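Local coordinates for AbiEi antitoxin C-terminal domain-containing protein (Mycobacterium tuberculosis, PDB 1ZEL), which is of unknown function but probably binds DNA through a winged helix-turn-helix and carries a domain of the AbiEi antitoxin C-terminal family, at residues Y87-R91 and A175-P179; A109-Y115 and L181-L186; I126-P130 and P148-A152; V145-W149 and V188-R193; P194-W200 and R263-A267. All blocks are in the same frame, centred on the assembly; numbering follows the deposited sequence.

Contact 1: Y87-R91 and A175-P179; sequences YLPLR and ATGLP. With FMT (formic acid), chain F.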
# COMPACT_ATOMS: atom_id res chain seq x y z
N TYR A 87 -4.45 3.58 7.24
CA TYR A 87 -3.36 2.64 7.37
C TYR A 87 -3.15 2.16 8.79
O TYR A 87 -2.14 1.53 9.08
CB TYR A 87 -2.07 3.25 6.82
CG TYR A 87 -2.15 3.66 5.34
CD1 TYR A 87 -2.71 2.80 4.38
CD2 TYR A 87 -1.66 4.87 4.92
CE1 TYR A 87 -2.80 3.17 3.04
CE2 TYR A 87 -1.73 5.25 3.57
CZ TYR A 87 -2.30 4.39 2.64
OH TYR A 87 -2.35 4.77 1.32
N LEU A 88 -4.12 2.40 9.67
CA LEU A 88 -3.94 1.99 11.06
C LEU A 88 -3.69 0.49 11.24
O LEU A 88 -2.90 0.10 12.10
CB LEU A 88 -5.09 2.50 11.96
CG LEU A 88 -4.87 3.82 12.69
CD1 LEU A 88 -6.13 4.26 13.45
CD2 LEU A 88 -3.64 3.77 13.63
N PRO A 89 -4.36 -0.38 10.44
CA PRO A 89 -3.97 -1.80 10.49
C PRO A 89 -2.47 -2.06 10.29
O PRO A 89 -1.89 -2.91 10.97
CB PRO A 89 -4.78 -2.43 9.36
CG PRO A 89 -6.01 -1.52 9.20
CD PRO A 89 -5.52 -0.14 9.53
N LEU A 90 -1.84 -1.35 9.35
CA LEU A 90 -0.41 -1.53 9.09
C LEU A 90 0.45 -0.91 10.17
O LEU A 90 1.48 -1.47 10.58
CB LEU A 90 -0.04 -0.99 7.72
CG LEU A 90 -0.63 -1.80 6.56
CD1 LEU A 90 -0.36 -1.09 5.25
CD2 LEU A 90 -0.06 -3.22 6.54
N ARG A 91 0.07 0.28 10.63
CA ARG A 91 0.76 0.89 11.76
C ARG A 91 0.64 0.00 13.00
O ARG A 91 1.57 -0.05 13.80
CB ARG A 91 0.21 2.29 12.06
CG ARG A 91 0.25 3.22 10.84
CD ARG A 91 -0.02 4.65 11.24
NE ARG A 91 -0.66 5.39 10.15
CZ ARG A 91 -0.00 5.96 9.13
NH1 ARG A 91 1.32 5.89 9.05
NH2 ARG A 91 -0.68 6.61 8.19
N ALA A 175 3.82 8.94 1.48
CA ALA A 175 2.82 7.85 1.64
C ALA A 175 2.39 7.74 3.12
O ALA A 175 2.19 6.62 3.66
CB ALA A 175 3.36 6.49 1.12
N THR A 176 2.28 8.91 3.76
CA THR A 176 1.83 9.11 5.14
C THR A 176 2.76 8.51 6.17
O THR A 176 2.35 8.24 7.31
CB THR A 176 0.41 8.54 5.40
OG1 THR A 176 0.51 7.11 5.53
CG2 THR A 176 -0.55 8.91 4.29
N GLY A 177 4.01 8.27 5.76
CA GLY A 177 5.00 7.78 6.69
C GLY A 177 5.33 6.30 6.58
O GLY A 177 6.22 5.83 7.27
N LEU A 178 4.58 5.57 5.76
CA LEU A 178 4.86 4.14 5.59
C LEU A 178 5.73 3.95 4.37
O LEU A 178 5.72 4.80 3.49
CB LEU A 178 3.55 3.37 5.40
CG LEU A 178 2.62 3.36 6.60
CD1 LEU A 178 1.32 2.75 6.14
CD2 LEU A 178 3.21 2.58 7.78
N PRO A 179 6.47 2.83 4.31
CA PRO A 179 7.27 2.44 3.13
C PRO A 179 6.30 2.13 1.99
O PRO A 179 5.23 1.58 2.24
CB PRO A 179 7.95 1.15 3.57
CG PRO A 179 7.80 1.07 5.02
CD PRO A 179 6.57 1.83 5.39
C FMT F . -5.32 4.35 0.51
O1 FMT F . -5.48 5.52 0.89
O2 FMT F . -4.28 3.93 -0.01
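The side chain of Y87 runs from the N-cap position of helix 88-96 toward T176 and L178, two residues of the type I' beta turn that spans A175 to L178. This meeting of a helix start with a tight turn illustrates how one aromatic residue can serve apolar and polar neighbours together. Y87 CB comes first, 3.5 Å from L178 CD1. That L178 CD1 methyl lies 3.7 Å from Y87 CG, approaching the ring obliquely. Farther out, Y87 CD2 brings the ring edge to the hydroxyl of T176, whose OG1 lies 3.2 Å away near the ring plane, while CE2 meets T176 CG2. At the tip, Y87 OH is hydrogen-bonded to H112 NE2. It also lies beside a formic acid, probably from the crystallisation liquor, that S108 and Q119 bind as well; the contact is so short that its detail is doubtful.

One helical turn later, the extended chain of R91 grips T176 end-on with two nitrogens. NH1 donates to T176 O at 3.1 Å, from 37° above the carbonyl plane. NH2 donates to T176 OG1 at 3.0 Å, the hydroxyl sitting slightly out of the guanidinium plane. L178 CD1 lies over one face of that group, and a salt bridge from R91 NE to D85 helps to fix its rotation. The first torsion of T176 (chi1 77°) sets its hydroxyl between the backbone N and the carbonyl carbon. From there T176 OG1 accepts from R91 and turns its own proton to A175 O, 2.6 Å away.

Contact 2: A109-Y115 and L181-L186; sequences AAWHLGY and LGPEAL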
# COMPACT_ATOMS: atom_id res chain seq x y z
N ALA A 109 0.21 2.73 -3.52
CA ALA A 109 1.42 3.33 -4.06
C ALA A 109 1.07 4.28 -5.21
O ALA A 109 1.58 5.40 -5.26
CB ALA A 109 2.37 2.27 -4.55
N ALA A 110 0.22 3.83 -6.14
CA ALA A 110 -0.18 4.67 -7.29
C ALA A 110 -0.87 5.95 -6.84
O ALA A 110 -0.71 7.03 -7.45
CB ALA A 110 -1.12 3.87 -8.23
N TRP A 111 -1.68 5.84 -5.79
CA TRP A 111 -2.45 6.98 -5.30
C TRP A 111 -1.52 8.07 -4.78
O TRP A 111 -1.62 9.22 -5.17
CB TRP A 111 -3.45 6.50 -4.22
CG TRP A 111 -4.02 7.58 -3.33
CD1 TRP A 111 -3.83 7.73 -1.99
CD2 TRP A 111 -4.91 8.64 -3.73
NE1 TRP A 111 -4.54 8.81 -1.53
CE2 TRP A 111 -5.21 9.39 -2.57
CE3 TRP A 111 -5.49 9.02 -4.95
CZ2 TRP A 111 -6.03 10.50 -2.59
CZ3 TRP A 111 -6.31 10.15 -4.97
CH2 TRP A 111 -6.57 10.87 -3.80
N HIS A 112 -0.58 7.69 -3.92
CA HIS A 112 0.32 8.67 -3.33
C HIS A 112 1.37 9.20 -4.31
O HIS A 112 1.84 10.32 -4.14
CB HIS A 112 0.96 8.11 -2.06
CG HIS A 112 -0.02 7.87 -0.94
ND1 HIS A 112 -0.73 8.90 -0.34
CD2 HIS A 112 -0.39 6.73 -0.31
CE1 HIS A 112 -1.52 8.39 0.59
NE2 HIS A 112 -1.33 7.08 0.63
N LEU A 113 1.71 8.41 -5.33
CA LEU A 113 2.62 8.82 -6.39
C LEU A 113 1.90 9.73 -7.38
O LEU A 113 2.53 10.45 -8.16
CB LEU A 113 3.18 7.59 -7.14
CG LEU A 113 4.26 6.74 -6.47
CD1 LEU A 113 4.59 5.48 -7.30
CD2 LEU A 113 5.52 7.57 -6.18
N GLY A 114 0.57 9.71 -7.32
CA GLY A 114 -0.24 10.69 -8.07
C GLY A 114 -0.84 10.21 -9.38
O GLY A 114 -1.31 11.02 -10.18
N TYR A 115 -0.91 8.88 -9.55
CA TYR A 115 -1.38 8.32 -10.83
C TYR A 115 -2.86 7.94 -10.84
O TYR A 115 -3.33 7.35 -11.82
CB TYR A 115 -0.50 7.13 -11.25
CG TYR A 115 0.98 7.43 -11.19
CD1 TYR A 115 1.88 6.57 -10.54
CD2 TYR A 115 1.49 8.59 -11.72
CE1 TYR A 115 3.22 6.87 -10.47
CE2 TYR A 115 2.85 8.90 -11.65
CZ TYR A 115 3.70 8.04 -11.03
OH TYR A 115 5.03 8.34 -10.93
N LEU A 181 6.09 1.39 -2.56
CA LEU A 181 6.75 1.11 -3.83
C LEU A 181 6.86 2.41 -4.61
O LEU A 181 5.95 3.25 -4.57
CB LEU A 181 5.93 0.13 -4.67
CG LEU A 181 5.80 -1.31 -4.15
CD1 LEU A 181 5.15 -2.18 -5.24
CD2 LEU A 181 7.13 -1.88 -3.67
N GLY A 182 7.97 2.56 -5.32
CA GLY A 182 8.12 3.66 -6.25
C GLY A 182 7.47 3.31 -7.58
O GLY A 182 6.88 2.24 -7.74
N PRO A 183 7.57 4.23 -8.56
CA PRO A 183 6.89 4.01 -9.84
C PRO A 183 7.43 2.80 -10.58
O PRO A 183 6.66 2.10 -11.21
CB PRO A 183 7.18 5.29 -10.63
CG PRO A 183 8.33 5.94 -9.96
CD PRO A 183 8.26 5.52 -8.51
N GLU A 184 8.74 2.57 -10.53
CA GLU A 184 9.29 1.41 -11.21
C GLU A 184 8.74 0.12 -10.64
O GLU A 184 8.29 -0.75 -11.38
CB GLU A 184 10.83 1.42 -11.18
CG GLU A 184 11.39 2.61 -11.95
CD GLU A 184 11.77 3.77 -11.05
OE1 GLU A 184 11.30 3.79 -9.90
OE2 GLU A 184 12.55 4.65 -11.49
N ALA A 185 8.73 -0.00 -9.32
CA ALA A 185 8.24 -1.24 -8.71
C ALA A 185 6.74 -1.39 -8.92
O ALA A 185 6.24 -2.50 -9.12
CB ALA A 185 8.62 -1.33 -7.23
N LEU A 186 6.03 -0.26 -8.91
CA LEU A 186 4.61 -0.28 -9.22
C LEU A 186 4.37 -0.79 -10.64
O LEU A 186 3.55 -1.69 -10.84
CB LEU A 186 4.01 1.12 -9.07
CG LEU A 186 2.57 1.25 -9.57
CD1 LEU A 186 1.57 0.40 -8.75
CD2 LEU A 186 2.23 2.70 -9.53
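L113 and P183 meet at about a right angle, the leucine driving one methyl into the start of the opposing helix. L113 CD1 lies 3.5 Å from P183 N and touches the carbonyl carbon of G182, the N-cap residue, so the leucine packs on backbone as much as on side chain. P183 CD faces L113 CD1 at 3.9 Å. Y115 and L186 are set differently: they slide past each other in opposite directions, with L186 CD2 at the edge of the tyrosine ring, 4.0 Å from Y115 CD1. L186 has CG anti to the backbone N (chi1 171°), and from this position its CD2 also reaches A110 CB at 3.8 Å.

The end of helix 106-113 thus lies on the beginning of helix 183-192. A Schellman motif closes the first helix: G114 takes a positive phi, and Y115 N bonds back to A110 O. The change of direction after G114 brings the Y115 side chain round toward the second helix, where its ring crosses P183 obliquely and Y115 OH comes within 3.7 Å of P183 CB. That hydroxyl is hydrogen-bonded to D213, which with R167 and D209 forms the sodium site, and the ion lies about 4 Å from the Y115 side chain. At the other end of the contact A109 CB packs against L181 CB and lies 3.7 Å from L181 O, a carbonyl oxygen buried with no partner in the model.

Contact 3: I126-P130 and P148-A152; sequences IWLPP and PWNAA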
# COMPACT_ATOMS: atom_id res chain seq x y z
N ILE A 126 -0.44 -4.32 -0.23
CA ILE A 126 0.97 -4.27 0.16
C ILE A 126 1.79 -5.31 -0.57
O ILE A 126 1.26 -6.27 -1.11
CB ILE A 126 1.18 -4.49 1.70
CG1 ILE A 126 0.67 -5.88 2.13
CG2 ILE A 126 0.50 -3.38 2.52
CD1 ILE A 126 1.04 -6.21 3.58
N TRP A 127 3.10 -5.11 -0.58
CA TRP A 127 4.04 -6.12 -1.04
C TRP A 127 4.73 -6.63 0.20
O TRP A 127 5.03 -5.83 1.10
CB TRP A 127 5.07 -5.49 -2.02
CG TRP A 127 6.23 -6.47 -2.28
CD1 TRP A 127 6.23 -7.55 -3.12
CD2 TRP A 127 7.50 -6.49 -1.60
NE1 TRP A 127 7.44 -8.23 -3.03
CE2 TRP A 127 8.23 -7.60 -2.10
CE3 TRP A 127 8.09 -5.68 -0.62
CZ2 TRP A 127 9.52 -7.90 -1.66
CZ3 TRP A 127 9.36 -5.99 -0.18
CH2 TRP A 127 10.07 -7.08 -0.70
N LEU A 128 4.94 -7.95 0.27
CA LEU A 128 5.74 -8.56 1.32
C LEU A 128 6.79 -9.47 0.71
O LEU A 128 6.49 -10.17 -0.24
CB LEU A 128 4.84 -9.44 2.22
CG LEU A 128 4.15 -8.80 3.43
CD1 LEU A 128 3.20 -9.82 4.08
CD2 LEU A 128 5.17 -8.30 4.42
N PRO A 129 8.01 -9.48 1.26
CA PRO A 129 8.99 -10.44 0.76
C PRO A 129 8.56 -11.89 1.03
O PRO A 129 7.78 -12.15 1.95
CB PRO A 129 10.25 -10.10 1.54
CG PRO A 129 9.86 -9.28 2.63
CD PRO A 129 8.56 -8.64 2.34
N PRO A 130 9.03 -12.84 0.18
CA PRO A 130 8.69 -14.26 0.27
C PRO A 130 8.71 -14.77 1.70
O PRO A 130 7.78 -15.48 2.13
CB PRO A 130 9.81 -14.93 -0.53
CG PRO A 130 10.15 -13.90 -1.61
CD PRO A 130 9.93 -12.55 -0.96
N PRO A 148 8.83 -12.10 -5.93
CA PRO A 148 10.01 -12.42 -5.13
C PRO A 148 11.20 -11.51 -5.33
O PRO A 148 12.33 -11.99 -5.51
CB PRO A 148 10.34 -13.86 -5.56
CG PRO A 148 9.90 -13.92 -6.96
CD PRO A 148 8.67 -13.05 -7.06
N TRP A 149 10.97 -10.19 -5.29
CA TRP A 149 12.07 -9.25 -5.17
C TRP A 149 12.95 -9.51 -3.92
O TRP A 149 12.45 -9.95 -2.86
CB TRP A 149 11.54 -7.82 -5.10
CG TRP A 149 10.96 -7.34 -6.40
CD1 TRP A 149 11.54 -7.44 -7.62
CD2 TRP A 149 9.72 -6.65 -6.58
NE1 TRP A 149 10.73 -6.85 -8.58
CE2 TRP A 149 9.61 -6.35 -7.96
CE3 TRP A 149 8.70 -6.22 -5.72
CZ2 TRP A 149 8.51 -5.68 -8.50
CZ3 TRP A 149 7.61 -5.55 -6.26
CH2 TRP A 149 7.52 -5.29 -7.64
N ASN A 150 14.25 -9.23 -4.09
CA ASN A 150 15.23 -9.16 -3.00
C ASN A 150 14.84 -8.11 -1.94
O ASN A 150 14.96 -6.88 -2.14
CB ASN A 150 16.64 -8.87 -3.58
CG ASN A 150 17.71 -8.76 -2.49
OD1 ASN A 150 17.45 -9.05 -1.33
ND2 ASN A 150 18.91 -8.34 -2.88
N ALA A 151 14.35 -8.63 -0.81
CA ALA A 151 14.01 -7.84 0.37
C ALA A 151 15.17 -6.97 0.89
O ALA A 151 14.95 -6.02 1.65
CB ALA A 151 13.51 -8.75 1.48
N ALA A 152 16.40 -7.30 0.49
CA ALA A 152 17.57 -6.57 0.94
C ALA A 152 17.72 -5.25 0.20
O ALA A 152 18.28 -4.28 0.73
CB ALA A 152 18.82 -7.42 0.79
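W127 and W149 form the tight half of this contact, where the last residue of strand 124-127 and the chain after it meet the loop that follows the parallel neighbour 142-145, at the C-terminal ends of these strands of a three-stranded mixed sheet. The rings meet obliquely, with planes at 54° and centroids of the W127 five-membered and W149 six-membered rings 5.1 Å apart. W149 CE3 lies over one face of W127, 3.6 Å from W127 NE1 and displaced toward the rim. P129 N lies over the opposite face, also offset toward the rim, so the indole sits between its own chain and the facing loop. Each indole N-H is also committed: W127 NE1 bonds to I147 O, and W149 NE1 to L222 O. These bonds fix how the two rings are rotated within the core. L157 of helix 154-157 touches both tryptophans from within the fold.

A151 marks the transition: exposed itself, it still closes tightly on buried P129, CB to CB at 3.5 Å, while its CA stands at the edge of the W127 ring. The looser, solvent side belongs to two exposed prolines. P130 meets P148 at about a right angle, with P130 CG 3.8 Å from P148 CA. The outer loop is shaped locally by an Asx turn, in which N150 OD1 accepts from A152 N at 2.7 Å, the donor standing well above the carbonyl plane.

Contact 4: V145-W149 and V188-R193; sequences VRIPW and VQIATR. With FMT (formic acid), chain E.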
# COMPACT_ATOMS: atom_id res chain seq x y z
N VAL A 145 0.69 -8.76 -2.41
CA VAL A 145 1.24 -9.16 -3.69
C VAL A 145 2.62 -9.71 -3.38
O VAL A 145 3.34 -9.19 -2.52
CB VAL A 145 1.23 -8.00 -4.74
CG1 VAL A 145 2.25 -6.93 -4.41
CG2 VAL A 145 1.48 -8.57 -6.15
N ARG A 146 2.97 -10.81 -4.02
CA ARG A 146 4.12 -11.59 -3.59
C ARG A 146 5.11 -11.86 -4.72
O ARG A 146 5.39 -13.02 -5.05
CB ARG A 146 3.64 -12.92 -2.99
CG ARG A 146 2.98 -12.78 -1.64
CD ARG A 146 3.93 -13.11 -0.52
NE ARG A 146 3.20 -13.37 0.72
CZ ARG A 146 3.75 -13.27 1.92
NH1 ARG A 146 5.03 -12.95 2.02
NH2 ARG A 146 3.03 -13.49 3.02
N ILE A 147 5.66 -10.80 -5.28
CA ILE A 147 6.70 -10.91 -6.30
C ILE A 147 8.02 -11.07 -5.57
O ILE A 147 8.31 -10.30 -4.65
CB ILE A 147 6.66 -9.64 -7.17
CG1 ILE A 147 5.30 -9.57 -7.87
CG2 ILE A 147 7.83 -9.59 -8.18
CD1 ILE A 147 5.06 -8.31 -8.60
N PRO A 148 8.83 -12.10 -5.93
CA PRO A 148 10.01 -12.42 -5.13
C PRO A 148 11.20 -11.51 -5.33
O PRO A 148 12.33 -11.99 -5.51
CB PRO A 148 10.34 -13.86 -5.56
CG PRO A 148 9.90 -13.92 -6.96
CD PRO A 148 8.67 -13.05 -7.06
N TRP A 149 10.97 -10.19 -5.29
CA TRP A 149 12.07 -9.25 -5.17
C TRP A 149 12.95 -9.51 -3.92
O TRP A 149 12.45 -9.95 -2.86
CB TRP A 149 11.54 -7.82 -5.10
CG TRP A 149 10.96 -7.34 -6.40
CD1 TRP A 149 11.54 -7.44 -7.62
CD2 TRP A 149 9.72 -6.65 -6.58
NE1 TRP A 149 10.73 -6.85 -8.58
CE2 TRP A 149 9.61 -6.35 -7.96
CE3 TRP A 149 8.70 -6.22 -5.72
CZ2 TRP A 149 8.51 -5.68 -8.50
CZ3 TRP A 149 7.61 -5.55 -6.26
CH2 TRP A 149 7.52 -5.29 -7.64
N VAL A 188 6.32 -2.54 -12.57
CA VAL A 188 6.68 -3.96 -12.69
C VAL A 188 5.64 -4.85 -12.01
O VAL A 188 5.30 -5.92 -12.52
CB VAL A 188 8.09 -4.24 -12.19
CG1 VAL A 188 8.35 -5.75 -12.19
CG2 VAL A 188 9.11 -3.51 -13.11
N GLN A 189 5.10 -4.39 -10.90
CA GLN A 189 4.08 -5.16 -10.19
C GLN A 189 2.88 -5.39 -11.09
O GLN A 189 2.41 -6.52 -11.26
CB GLN A 189 3.61 -4.43 -8.93
CG GLN A 189 2.53 -5.22 -8.18
CD GLN A 189 1.67 -4.36 -7.30
OE1 GLN A 189 2.14 -3.39 -6.73
NE2 GLN A 189 0.39 -4.72 -7.17
N ILE A 190 2.36 -4.31 -11.67
CA ILE A 190 1.11 -4.42 -12.41
C ILE A 190 1.32 -5.09 -13.79
O ILE A 190 0.39 -5.68 -14.35
CB ILE A 190 0.44 -3.04 -12.50
CG1 ILE A 190 1.26 -2.10 -13.37
CG2 ILE A 190 0.35 -2.41 -11.09
CD1 ILE A 190 0.57 -0.74 -13.60
N ALA A 191 2.53 -5.01 -14.34
CA ALA A 191 2.87 -5.77 -15.57
C ALA A 191 3.01 -7.27 -15.24
O ALA A 191 2.54 -8.14 -15.99
CB ALA A 191 4.18 -5.24 -16.19
N THR A 192 3.65 -7.57 -14.12
CA THR A 192 3.88 -8.97 -13.74
C THR A 192 2.58 -9.67 -13.40
O THR A 192 2.34 -10.82 -13.86
CB THR A 192 4.88 -9.08 -12.55
OG1 THR A 192 6.13 -8.52 -12.94
CG2 THR A 192 5.08 -10.53 -12.11
N ARG A 193 1.73 -8.99 -12.63
CA ARG A 193 0.47 -9.57 -12.17
C ARG A 193 -0.64 -8.52 -12.28
O ARG A 193 -0.99 -7.91 -11.30
CB ARG A 193 0.60 -10.04 -10.71
CG ARG A 193 1.40 -11.36 -10.57
CD ARG A 193 1.66 -11.72 -9.15
NE ARG A 193 2.88 -12.51 -9.03
CZ ARG A 193 3.25 -13.16 -7.93
NH1 ARG A 193 2.48 -13.14 -6.85
NH2 ARG A 193 4.39 -13.84 -7.92
C FMT E . -0.27 -13.57 1.96
O1 FMT E . 0.02 -14.00 3.09
O2 FMT E . 0.42 -13.74 0.94
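I147 points its CD1 methyl at helix 183-192, I147 CD1 meeting Q189 CA at 3.7 Å and the CB of T192. With CG1 anti to the carbonyl carbon (chi1 -62°), the isoleucine also lays CG1 over one face of the R193 guanidinium, I147 CG1 being 4.0 Å from R193 NE. The I147 and R193 side chains slide past each other in opposite directions. V145 packs beside the extended arm of Q189, V145 CG1 3.9 Å from Q189 CD. W149 contributes its ring edge here, W149 CZ2 touching V188 CG1 at 3.7 Å.

A second shell sets these groups. I147 CG2 sits over the centre of the W149 ring, and an inverse gamma turn centred on P148 bends the chain between them. The Q189 amide is held at both ends, OE1 by G106 N and NE2 by S196 OG. T192 OG1 donates to V188 O at 2.8 Å, tying the helix's last turn. On the outer side R146 binds formic acid through NE and NH2 with two nearly straight bonds, while NH1 goes to K132 O. The whole is alpha/beta packing: the end of an outermost strand, 142-145, and its following loop laid on a helix.

Contact 5: P194-W200 and R263-A267; sequences PASFGPW and RFTTA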
# COMPACT_ATOMS: atom_id res chain seq x y z
N PRO A 194 -1.16 -8.31 -13.50
CA PRO A 194 -2.19 -7.28 -13.67
C PRO A 194 -3.39 -7.47 -12.75
O PRO A 194 -4.04 -6.50 -12.41
CB PRO A 194 -2.59 -7.41 -15.14
CG PRO A 194 -1.37 -8.03 -15.80
CD PRO A 194 -0.77 -8.93 -14.78
N ALA A 195 -3.68 -8.71 -12.33
CA ALA A 195 -4.87 -9.00 -11.52
C ALA A 195 -4.68 -8.53 -10.07
O ALA A 195 -5.67 -8.38 -9.33
CB ALA A 195 -5.22 -10.53 -11.56
N SER A 196 -3.43 -8.25 -9.70
CA SER A 196 -3.11 -7.77 -8.37
C SER A 196 -3.49 -6.31 -8.20
O SER A 196 -3.53 -5.81 -7.07
CB SER A 196 -1.63 -7.94 -8.06
OG SER A 196 -0.85 -7.00 -8.77
N PHE A 197 -3.79 -5.64 -9.32
CA PHE A 197 -4.09 -4.22 -9.28
C PHE A 197 -5.56 -3.99 -9.62
O PHE A 197 -6.07 -4.53 -10.60
CB PHE A 197 -3.18 -3.47 -10.24
CG PHE A 197 -3.34 -1.97 -10.19
CD1 PHE A 197 -2.62 -1.20 -9.27
CD2 PHE A 197 -4.14 -1.33 -11.11
CE1 PHE A 197 -2.76 0.20 -9.25
CE2 PHE A 197 -4.29 0.06 -11.09
CZ PHE A 197 -3.60 0.82 -10.18
N GLY A 198 -6.25 -3.20 -8.80
CA GLY A 198 -7.70 -3.03 -8.96
C GLY A 198 -8.16 -1.92 -9.90
O GLY A 198 -8.79 -2.18 -10.93
N PRO A 199 -7.84 -0.65 -9.57
CA PRO A 199 -8.43 0.45 -10.36
C PRO A 199 -7.73 0.78 -11.69
O PRO A 199 -7.26 1.91 -11.91
CB PRO A 199 -8.39 1.62 -9.37
CG PRO A 199 -7.15 1.34 -8.52
CD PRO A 199 -6.99 -0.17 -8.46
N TRP A 200 -7.67 -0.20 -12.59
CA TRP A 200 -7.06 0.02 -13.91
C TRP A 200 -7.65 1.21 -14.66
O TRP A 200 -6.91 2.01 -15.23
CB TRP A 200 -7.15 -1.25 -14.77
CG TRP A 200 -6.06 -2.22 -14.44
CD1 TRP A 200 -6.16 -3.28 -13.61
CD2 TRP A 200 -4.71 -2.17 -14.90
NE1 TRP A 200 -4.95 -3.93 -13.54
CE2 TRP A 200 -4.05 -3.27 -14.33
CE3 TRP A 200 -4.01 -1.33 -15.76
CZ2 TRP A 200 -2.69 -3.55 -14.57
CZ3 TRP A 200 -2.67 -1.60 -16.00
CH2 TRP A 200 -2.03 -2.71 -15.42
N ARG A 263 -1.17 -12.24 -23.14
CA ARG A 263 -2.35 -11.39 -23.02
C ARG A 263 -2.15 -10.39 -21.89
O ARG A 263 -1.57 -10.73 -20.86
CB ARG A 263 -3.61 -12.22 -22.76
CG ARG A 263 -4.16 -12.95 -23.97
CD ARG A 263 -5.42 -13.76 -23.59
NE ARG A 263 -5.97 -14.53 -24.70
CZ ARG A 263 -5.95 -15.86 -24.79
NH1 ARG A 263 -5.40 -16.60 -23.83
NH2 ARG A 263 -6.50 -16.47 -25.84
N PHE A 264 -2.62 -9.17 -22.09
CA PHE A 264 -2.62 -8.15 -21.07
C PHE A 264 -4.05 -8.09 -20.64
O PHE A 264 -4.88 -7.54 -21.35
CB PHE A 264 -2.15 -6.79 -21.60
CG PHE A 264 -1.57 -5.89 -20.53
CD1 PHE A 264 -0.47 -5.10 -20.79
CD2 PHE A 264 -2.11 -5.88 -19.24
CE1 PHE A 264 0.08 -4.29 -19.78
CE2 PHE A 264 -1.56 -5.09 -18.24
CZ PHE A 264 -0.46 -4.31 -18.51
N THR A 265 -4.36 -8.71 -19.51
CA THR A 265 -5.74 -8.90 -19.08
C THR A 265 -5.76 -9.14 -17.57
O THR A 265 -4.80 -9.66 -17.01
CB THR A 265 -6.41 -10.10 -19.81
OG1 THR A 265 -7.82 -10.12 -19.50
CG2 THR A 265 -5.80 -11.45 -19.38
N THR A 266 -6.85 -8.76 -16.91
CA THR A 266 -7.02 -9.11 -15.49
C THR A 266 -7.79 -10.42 -15.33
O THR A 266 -7.81 -11.02 -14.23
CB THR A 266 -7.72 -7.99 -14.69
OG1 THR A 266 -8.90 -7.58 -15.39
CG2 THR A 266 -6.81 -6.80 -14.55
N ALA A 267 -8.40 -10.85 -16.43
CA ALA A 267 -9.15 -12.09 -16.52
C ALA A 267 -9.59 -12.21 -17.97
O ALA A 267 -10.46 -11.45 -18.43
CB ALA A 267 -10.38 -12.09 -15.57
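Among the aromatic contacts, F264 and W200 make an offset edge-to-face pair. The edge of the phenylalanine turns toward the face of the indole, planes at 86° and the centroids of the two six-membered rings 5.6 Å apart. The closest atoms are F264 CE2 and W200 CH2, at 3.7 Å. F264 has CG anti to the backbone N (chi1 -155°), which carries its ring off the strand to this position. F197, from the same loop as W200, lays CD2 over one indole face.

Apolar and van der Waals packing fills in around the rings. P194 CG sits 3.8 Å from F264 CE2 and approaches the phenylalanine obliquely. T266 slides past W200 in the opposite direction, and the T266 CG2 methyl lies 3.6 Å from W200 NE1. A195 CB rests against the backbone O of T266.

Hydrogen bonds hold each side in shape rather than joining the two. P194 O accepts from F197 N and from W200 NE1, which reach it from opposite faces of its plane. The indole bond, 3.0 Å from W200 NE1 to P194 O, is nearly straight and lies in the ring plane, so it fixes the rotation of W200 beside the T266 methyl. On the facing chain, T265 OG1 accepts from A267 N at 3.2 Å, an ST turn that bends the backbone just after the strand.

F264 is hydrogen-bonded through its backbone to V284 and E286. The contact therefore joins a short 3-10 turn and the start of helix 200-203 to strand 262-264, an outermost strand of the second three-stranded mixed sheet.

Overall arrangement
Contacts 2 and 4 share helix 183-192, the first using its beginning and the second its end, their centres 13 Å apart. Contacts 3 and 4 share P148 and W149 and lie closer still, centres 9 Å apart. W149 links them to contact 2 as well, W149 CH2 lying 3.4 Å from A185 O. Contact 1 joins contact 2 through the Y87-H112 hydrogen bond, and contact 3 through packing of L90 on I126. The sodium ion lies about 4 Å from the side chain of Y115 in contact 2. Contact 5 continues the series from contact 4 by way of Q189 and S196, but contact 1 lies about 25 Å from it, centre to centre.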